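Long-range contact in FKBO (Streptomyces hygroscopicus, PDB 4BPS), which hydrolyses chorismate to pyruvate and a dihydroxycyclohexadiene carboxylic acid for the biosynthesis of the immunosuppressants FK506 and FK520: residues Gly287-Tyr299 and Arg332-Ala344. Residues are numbered along the deposited sequence; the frame is centred on the assembly and turned at random.
Sequences GHVLADVDHLKVY and REDLLVEIEGMVA. With 3EB (3-(2-carboxyethyl)benzoic acid), chain B.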
ATOM      1  N   GLY A 287       5.840   8.102 -20.005  1.00 16.60           N
ATOM      2  CA  GLY A 287       6.374   6.877 -19.453  1.00 12.86           C
ATOM      3  C   GLY A 287       7.485   7.145 -18.461  1.00 10.30           C
ATOM      4  O   GLY A 287       7.992   8.268 -18.358  1.00 11.26           O
ATOM      5  N   HIS A 288       7.855   6.094 -17.730  1.00  9.03           N
ATOM      6  CA  HIS A 288       8.878   6.192 -16.696  1.00  8.60           C
ATOM      7  C   HIS A 288       9.799   4.981 -16.752  1.00  8.54           C
ATOM      8  O   HIS A 288       9.498   3.982 -17.413  1.00  8.93           O
ATOM      9  CB  HIS A 288       8.205   6.319 -15.316  1.00  9.00           C
ATOM     10  CG  HIS A 288       7.554   7.651 -15.149  1.00 10.29           C
ATOM     11  ND1 HIS A 288       8.299   8.805 -15.051  1.00 10.21           N
ATOM     12  CD2 HIS A 288       6.257   8.048 -15.179  1.00 12.33           C
ATOM     13  CE1 HIS A 288       7.495   9.849 -14.979  1.00 11.58           C
ATOM     14  NE2 HIS A 288       6.250   9.420 -15.057  1.00 12.61           N
ATOM     15  N   VAL A 289      10.915   5.113 -16.044  1.00  8.42           N
ATOM     16  CA  VAL A 289      11.889   4.054 -15.842  1.00  8.70           C
ATOM     17  C   VAL A 289      12.123   3.891 -14.343  1.00  7.59           C
ATOM     18  O   VAL A 289      11.707   4.744 -13.535  1.00  7.53           O
ATOM     19  CB  VAL A 289      13.216   4.363 -16.580  1.00  9.83           C
ATOM     20  CG1 VAL A 289      12.987   4.367 -18.098  1.00 11.17           C
ATOM     21  CG2 VAL A 289      13.817   5.684 -16.085  1.00  9.90           C
ATOM     22  N   LEU A 290      12.790   2.806 -13.949  1.00  7.65           N
ATOM     23  CA  LEU A 290      12.973   2.561 -12.522  1.00  7.92           C
ATOM     24  C   LEU A 290      13.674   3.694 -11.796  1.00  7.59           C
ATOM     25  O   LEU A 290      13.366   3.957 -10.619  1.00  7.82           O
ATOM     26  CB  LEU A 290      13.740   1.273 -12.271  1.00  8.75           C
ATOM     27  CG  LEU A 290      12.961  -0.007 -12.532  1.00  9.28           C
ATOM     28  CD1 LEU A 290      13.896  -1.198 -12.258  1.00  9.63           C
ATOM     29  CD2 LEU A 290      11.734  -0.095 -11.652  1.00 10.10           C
ATOM     30  N   ALA A 291      14.607   4.375 -12.471  1.00  7.72           N
ATOM     31  CA  ALA A 291      15.326   5.475 -11.839  1.00  8.29           C
ATOM     32  C   ALA A 291      14.416   6.645 -11.443  1.00  7.76           C
ATOM     33  O   ALA A 291      14.849   7.517 -10.679  1.00  8.75           O
ATOM     34  CB  ALA A 291      16.442   5.989 -12.752  1.00 10.05           C
ATOM     35  N   ASP A 292      13.184   6.647 -11.952  1.00  7.30           N
ATOM     36  CA  ASP A 292      12.228   7.708 -11.629  1.00  7.31           C
ATOM     37  C   ASP A 292      11.435   7.416 -10.362  1.00  6.70           C
ATOM     38  O   ASP A 292      10.768   8.302  -9.836  1.00  8.34           O
ATOM     39  CB  ASP A 292      11.203   7.889 -12.752  1.00  8.25           C
ATOM     40  CG  ASP A 292      11.812   8.296 -14.067  1.00  8.82           C
ATOM     41  OD1 ASP A 292      12.889   8.921 -14.076  1.00 10.23           O
ATOM     42  OD2 ASP A 292      11.163   7.986 -15.102  1.00  9.12           O
ATOM     43  N   VAL A 293      11.483   6.172  -9.877  1.00  6.40           N
ATOM     44  CA  VAL A 293      10.657   5.793  -8.742  1.00  6.53           C
ATOM     45  C   VAL A 293      11.325   6.263  -7.455  1.00  6.54           C
ATOM     46  O   VAL A 293      12.554   6.286  -7.328  1.00  6.56           O
ATOM     47  CB  VAL A 293      10.404   4.256  -8.742  1.00  6.78           C
ATOM     48  CG1 VAL A 293       9.453   3.868  -7.617  1.00  6.99           C
ATOM     49  CG2 VAL A 293       9.834   3.799 -10.081  1.00  7.27           C
ATOM     50  N   ASP A 294      10.510   6.663  -6.487  1.00  6.56           N
ATOM     51  CA  ASP A 294      11.027   7.172  -5.220  1.00  6.59           C
ATOM     52  C   ASP A 294      10.123   6.671  -4.082  1.00  5.67           C
ATOM     53  O   ASP A 294       9.070   6.056  -4.309  1.00  6.36           O
ATOM     54  CB  ASP A 294      11.071   8.702  -5.292  1.00  7.77           C
ATOM     55  CG  ASP A 294      12.032   9.351  -4.295  1.00  8.62           C
ATOM     56  OD1 ASP A 294      12.649   8.685  -3.436  1.00  8.35           O
ATOM     57  OD2 ASP A 294      12.128  10.603  -4.386  1.00 11.16           O
ATOM     58  N   HIS A 295      10.572   6.903  -2.850  1.00  5.96           N
ATOM     59  CA  HIS A 295       9.842   6.512  -1.643  1.00  5.74           C
ATOM     60  C   HIS A 295       9.415   5.054  -1.722  1.00  5.76           C
ATOM     61  O   HIS A 295       8.245   4.675  -1.582  1.00  6.15           O
ATOM     62  CB  HIS A 295       8.713   7.498  -1.331  1.00  6.04           C
ATOM     63  CG  HIS A 295       9.262   8.860  -1.072  1.00  6.50           C
ATOM     64  ND1 HIS A 295       9.302   9.836  -2.048  1.00  7.34           N
ATOM     65  CD2 HIS A 295       9.934   9.360  -0.000  1.00  7.39           C
ATOM     66  CE1 HIS A 295       9.948  10.889  -1.570  1.00  8.04           C
ATOM     67  NE2 HIS A 295      10.337  10.631  -0.331  1.00  8.15           N
ATOM     68  N   LEU A 296      10.428   4.226  -1.927  1.00  5.73           N
ATOM     69  CA  LEU A 296      10.237   2.790  -2.044  1.00  5.74           C
ATOM     70  C   LEU A 296      10.333   2.100  -0.701  1.00  5.49           C
ATOM     71  O   LEU A 296      11.206   2.419   0.107  1.00  5.96           O
ATOM     72  CB  LEU A 296      11.261   2.184  -2.997  1.00  6.27           C
ATOM     73  CG  LEU A 296      11.211   2.734  -4.431  1.00  6.90           C
ATOM     74  CD1 LEU A 296      12.312   3.754  -4.694  1.00  7.08           C
ATOM     75  CD2 LEU A 296      11.309   1.590  -5.426  1.00  7.52           C
ATOM     76  N   LYS A 297       9.445   1.138  -0.498  1.00  5.18           N
ATOM     77  CA  LYS A 297       9.564   0.187   0.600  1.00  5.50           C
ATOM     78  C   LYS A 297       9.811  -1.185  -0.001  1.00  5.02           C
ATOM     79  O   LYS A 297       9.116  -1.585  -0.946  1.00  5.25           O
ATOM     80  CB  LYS A 297       8.326   0.193   1.495  1.00  6.26           C
ATOM     81  CG  LYS A 297       8.252   1.503   2.304  1.00  7.13           C
ATOM     82  CD  LYS A 297       6.856   2.062   2.444  1.00  7.36           C
ATOM     83  CE  LYS A 297       5.969   1.113   3.171  1.00  6.92           C
ATOM     84  NZ  LYS A 297       4.511   1.493   2.998  1.00  6.70           N
ATOM     85  N   VAL A 298      10.801  -1.876   0.550  1.00  4.73           N
ATOM     86  CA  VAL A 298      11.231  -3.177   0.072  1.00  5.28           C
ATOM     87  C   VAL A 298      11.041  -4.157   1.241  1.00  4.77           C
ATOM     88  O   VAL A 298      11.739  -4.045   2.249  1.00  6.06           O
ATOM     89  CB  VAL A 298      12.708  -3.131  -0.397  1.00  6.09           C
ATOM     90  CG1 VAL A 298      13.148  -4.520  -0.871  1.00  6.87           C
ATOM     91  CG2 VAL A 298      12.890  -2.102  -1.505  1.00  6.90           C
ATOM     92  N   TYR A 299      10.066  -5.050   1.099  1.00  4.92           N
ATOM     93  CA  TYR A 299       9.735  -5.997   2.148  1.00  5.16           C
ATOM     94  C   TYR A 299      10.469  -7.286   1.882  1.00  5.17           C
ATOM     95  O   TYR A 299      10.421  -7.792   0.751  1.00  5.51           O
ATOM     96  CB  TYR A 299       8.240  -6.259   2.128  1.00  5.62           C
ATOM     97  CG  TYR A 299       7.356  -5.028   2.190  1.00  5.23           C
ATOM     98  CD1 TYR A 299       7.160  -4.336   3.387  1.00  5.79           C
ATOM     99  CD2 TYR A 299       6.665  -4.574   1.060  1.00  5.90           C
ATOM    100  CE1 TYR A 299       6.305  -3.239   3.458  1.00  5.90           C
ATOM    101  CE2 TYR A 299       5.804  -3.479   1.113  1.00  5.45           C
ATOM    102  CZ  TYR A 299       5.626  -2.818   2.327  1.00  5.49           C
ATOM    103  OH  TYR A 299       4.768  -1.756   2.449  1.00  6.12           O
ATOM    104  N   ARG A 332       2.146 -14.595   0.113  1.00  6.26           N
ATOM    105  CA  ARG A 332       2.335 -16.045  -0.064  1.00  6.64           C
ATOM    106  C   ARG A 332       3.621 -16.447   0.617  1.00  6.32           C
ATOM    107  O   ARG A 332       4.629 -15.740   0.503  1.00  6.35           O
ATOM    108  CB  ARG A 332       2.493 -16.441  -1.534  1.00  7.38           C
ATOM    109  CG  ARG A 332       1.366 -16.023  -2.419  1.00  7.58           C
ATOM    110  CD  ARG A 332       1.661 -16.377  -3.849  1.00  7.64           C
ATOM    111  NE  ARG A 332       0.590 -15.902  -4.708  1.00  6.85           N
ATOM    112  CZ  ARG A 332       0.627 -15.950  -6.030  1.00  6.52           C
ATOM    113  NH1 ARG A 332       1.710 -16.402  -6.696  1.00  6.30           N
ATOM    114  NH2 ARG A 332      -0.423 -15.514  -6.707  1.00  7.04           N
ATOM    115  N   GLU A 333       3.619 -17.606   1.277  1.00  6.70           N
ATOM    116  CA  GLU A 333       4.815 -18.128   1.927  1.00  7.23           C
ATOM    117  C   GLU A 333       6.001 -18.195   0.952  1.00  6.28           C
ATOM    118  O   GLU A 333       7.125 -17.889   1.360  1.00  6.88           O
ATOM    119  CB  GLU A 333       4.568 -19.517   2.545  1.00  9.69           C
ATOM    120  CG  GLU A 333       5.796 -20.140   3.252  1.00 14.80           C
ATOM    121  CD  GLU A 333       6.125 -19.491   4.597  1.00 22.55           C
ATOM    122  OE1 GLU A 333       5.231 -18.888   5.251  1.00 25.08           O
ATOM    123  OE2 GLU A 333       7.299 -19.589   5.016  1.00 27.79           O
ATOM    124  N   ASP A 334       5.749 -18.566  -0.314  1.00  6.19           N
ATOM    125  CA  ASP A 334       6.860 -18.706  -1.257  1.00  6.77           C
ATOM    126  C   ASP A 334       7.332 -17.416  -1.928  1.00  5.82           C
ATOM    127  O   ASP A 334       8.287 -17.457  -2.708  1.00  6.14           O
ATOM    128  CB  ASP A 334       6.586 -19.800  -2.304  1.00  8.79           C
ATOM    129  CG  ASP A 334       5.440 -19.487  -3.250  1.00 10.79           C
ATOM    130  OD1 ASP A 334       4.974 -18.328  -3.331  1.00 10.32           O
ATOM    131  OD2 ASP A 334       5.054 -20.432  -3.986  1.00 13.79           O
ATOM    132  N   LEU A 335       6.707 -16.291  -1.597  1.00  5.32           N
ATOM    133  CA  LEU A 335       7.226 -14.995  -2.010  1.00  5.41           C
ATOM    134  C   LEU A 335       8.189 -14.504  -0.945  1.00  5.17           C
ATOM    135  O   LEU A 335       7.886 -14.541   0.255  1.00  6.01           O
ATOM    136  CB  LEU A 335       6.091 -13.997  -2.260  1.00  5.99           C
ATOM    137  CG  LEU A 335       5.180 -14.367  -3.442  1.00  6.65           C
ATOM    138  CD1 LEU A 335       3.976 -13.431  -3.484  1.00  7.44           C
ATOM    139  CD2 LEU A 335       5.938 -14.357  -4.782  1.00  7.13           C
ATOM    140  N   LEU A 336       9.341 -14.026  -1.403  1.00  4.94           N
ATOM    141  CA  LEU A 336      10.468 -13.731  -0.536  1.00  4.91           C
ATOM    142  C   LEU A 336      10.786 -12.247  -0.422  1.00  4.29           C
ATOM    143  O   LEU A 336      11.574 -11.837   0.444  1.00  5.15           O
ATOM    144  CB  LEU A 336      11.707 -14.453  -1.079  1.00  5.52           C
ATOM    145  CG  LEU A 336      11.532 -15.965  -1.273  1.00  6.63           C
ATOM    146  CD1 LEU A 336      12.743 -16.561  -1.970  1.00  8.00           C
ATOM    147  CD2 LEU A 336      11.273 -16.647   0.054  1.00  8.02           C
ATOM    148  N   VAL A 337      10.217 -11.445  -1.330  1.00  4.77           N
ATOM    149  CA  VAL A 337      10.539 -10.027  -1.429  1.00  5.26           C
ATOM    150  C   VAL A 337       9.441  -9.334  -2.214  1.00  5.17           C
ATOM    151  O   VAL A 337       8.853  -9.933  -3.132  1.00  5.89           O
ATOM    152  CB  VAL A 337      11.912  -9.830  -2.125  1.00  6.38           C
ATOM    153  CG1 VAL A 337      11.981 -10.511  -3.523  1.00  6.92           C
ATOM    154  CG2 VAL A 337      12.277  -8.329  -2.217  1.00  6.70           C
ATOM    155  N   GLU A 338       9.134  -8.084  -1.862  1.00  5.29           N
ATOM    156  CA  GLU A 338       8.269  -7.256  -2.689  1.00  6.20           C
ATOM    157  C   GLU A 338       8.729  -5.806  -2.586  1.00  6.04           C
ATOM    158  O   GLU A 338       9.364  -5.422  -1.597  1.00  6.86           O
ATOM    159  CB  GLU A 338       6.824  -7.284  -2.225  1.00  7.84           C
ATOM    160  CG  GLU A 338       6.109  -8.538  -2.548  1.00  7.96           C
ATOM    161  CD  GLU A 338       4.640  -8.413  -2.220  1.00  8.41           C
ATOM    162  OE1 GLU A 338       4.297  -7.612  -1.296  1.00  8.29           O
ATOM    163  OE2 GLU A 338       3.817  -9.089  -2.848  1.00 11.29           O
ATOM    164  N   ILE A 339       8.387  -5.010  -3.593  1.00  6.04           N
ATOM    165  CA  ILE A 339       8.771  -3.619  -3.643  1.00  5.89           C
ATOM    166  C   ILE A 339       7.565  -2.772  -4.041  1.00  4.93           C
ATOM    167  O   ILE A 339       6.866  -3.110  -5.000  1.00  5.02           O
ATOM    168  CB  ILE A 339       9.904  -3.390  -4.660  1.00  7.94           C
ATOM    169  CG1 ILE A 339      11.071  -4.349  -4.415  1.00 11.47           C
ATOM    170  CG2 ILE A 339      10.389  -1.942  -4.614  1.00  8.57           C
ATOM    171  CD1 ILE A 339      11.197  -5.431  -5.420  1.00 15.87           C
ATOM    172  N   GLU A 340       7.330  -1.673  -3.311  1.00  5.12           N
ATOM    173  CA  GLU A 340       6.359  -0.668  -3.706  1.00  5.17           C
ATOM    174  C   GLU A 340       7.086   0.673  -3.849  1.00  4.80           C
ATOM    175  O   GLU A 340       8.201   0.854  -3.360  1.00  5.00           O
ATOM    176  CB  GLU A 340       5.229  -0.541  -2.665  1.00  5.39           C
ATOM    177  CG  GLU A 340       5.691  -0.037  -1.317  1.00  5.78           C
ATOM    178  CD  GLU A 340       4.548   0.120  -0.329  1.00  5.53           C
ATOM    179  OE1 GLU A 340       3.920  -0.897   0.031  1.00  5.94           O
ATOM    180  OE2 GLU A 340       4.263   1.281   0.101  1.00  6.45           O
ATOM    181  N   GLY A 341       6.417   1.655  -4.446  1.00  4.83           N
ATOM    182  CA  GLY A 341       6.973   2.982  -4.532  1.00  5.64           C
ATOM    183  C   GLY A 341       6.045   3.875  -5.348  1.00  5.42           C
ATOM    184  O   GLY A 341       4.927   3.490  -5.684  1.00  5.75           O
HETATM  185  N   MSE A 342       6.533   5.056  -5.722  1.00  5.35           N
HETATM  186  CA  MSE A 342       5.694   5.996  -6.475  1.00  5.83           C
HETATM  187  C   MSE A 342       6.560   6.865  -7.366  1.00  6.31           C
HETATM  188  O   MSE A 342       7.773   6.991  -7.167  1.00  6.74           O
HETATM  189  CB  MSE A 342       4.840   6.864  -5.538  1.00  6.29           C
HETATM  190  CG  MSE A 342       5.630   7.780  -4.630  1.00  7.35           C
HETATM  191 SE   MSE A 342       4.479   9.025  -3.653  1.00  9.57          SE
HETATM  192  CE  MSE A 342       4.237  10.274  -5.090  1.00 12.04           C
ATOM    193  N   VAL A 343       5.930   7.468  -8.364  1.00  6.50           N
ATOM    194  CA  VAL A 343       6.559   8.516  -9.149  1.00  7.03           C
ATOM    195  C   VAL A 343       5.792   9.809  -8.886  1.00  7.03           C
ATOM    196  O   VAL A 343       4.594   9.905  -9.155  1.00  7.17           O
ATOM    197  CB  VAL A 343       6.547   8.191 -10.654  1.00  7.58           C
ATOM    198  CG1 VAL A 343       7.306   9.262 -11.443  1.00  8.62           C
ATOM    199  CG2 VAL A 343       7.190   6.841 -10.902  1.00  8.67           C
ATOM    200  N   ALA A 344       6.494  10.785  -8.308  1.00  8.46           N
ATOM    201  CA  ALA A 344       5.885  12.071  -7.961  1.00  9.65           C
ATOM    202  C   ALA A 344       5.726  12.966  -9.190  1.00 10.24           C
ATOM    203  O   ALA A 344       4.974  13.957  -9.111  1.00 10.89           O
ATOM    204  CB  ALA A 344       6.740  12.775  -6.938  1.00 12.16           C
ATOM    205  OXT ALA A 344       6.341  12.710 -10.249  1.00 12.52           O
TER
HETATM  206  C   3EB B1345       0.540 -10.497  -5.791  1.00  5.35           C
HETATM  207  O   3EB B1345      -0.524 -11.120  -5.701  1.00  5.73           O
HETATM  208  CA  3EB B1345       1.496 -10.380  -4.637  1.00  5.53           C
HETATM  209  OAB 3EB B1345      -3.686  -8.468  -1.204  1.00  5.47           O
HETATM  210  OAD 3EB B1345      -3.564  -6.253  -1.228  1.00  5.49           O
HETATM  211  CAE 3EB B1345       0.522  -7.610  -3.825  1.00  5.28           C
HETATM  212  CAF 3EB B1345      -0.143  -6.400  -3.669  1.00  4.97           C
HETATM  213  CAG 3EB B1345       0.041  -8.767  -3.210  1.00  4.77           C
HETATM  214  CAH 3EB B1345      -1.285  -6.322  -2.891  1.00  5.00           C
HETATM  215  CAL 3EB B1345      -3.085  -7.417  -1.506  1.00  5.09           C
HETATM  216  CAM 3EB B1345      -1.124  -8.674  -2.446  1.00  4.86           C
HETATM  217  CAN 3EB B1345      -1.804  -7.466  -2.294  1.00  5.07           C
HETATM  218  OXT 3EB B1345       0.930  -9.955  -6.895  1.00  5.69           O
HETATM  219  C2  3EB B1345       0.769 -10.098  -3.306  1.00  5.40           C
HETATM  220  O   HOH W   1       9.477  10.358  -8.388  1.00 13.62           O
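Val298 and Ile339 run next to each other, CG2 to CG2 at 4.0 Å, on the helix-covered face of an antiparallel strand pair, 296-299 with 337-343, in the YjgF-like sheet of this chorismatase. Leu296 CD2 extends the patch, 3.7 Å from Ile339 CG2, and Ala266 of helix 259-274 packs on Ile339. Glu340 N donates to Lys297 O (3.0 Å); a beta bulge between Asp294 and Lys297 shifts the register beside Gly341, where a CB would clash with Val293 and Leu296. Val343 CG1 sits over the centre of the His288 ring (CH-pi), whose ND1 donates a hydrogen bond to Asp292 OD2. Lys297, Tyr299, Glu338 and Glu340 line the opposite face. With chi1 at 65° and an extended chain, Glu340 brings OE2 to Lys297 NZ (2.9 Å); Glu74 and Tyr140 also hold that amine, and Trp138 NE1 donates a hydrogen bond to OE2. With an alanine at Glu340, the Tyr299 hydroxyl would probably lose its acceptor and the Lys297 amine one of its two carboxylates. Glu338, the proton acceptor, has OE2 3.2 Å from atom CA of 3EB. Glu340 OE1, also hydrogen-bonded to Thr180, accepts from Tyr299 OH (2.7 Å), which comes from above the carboxylate plane.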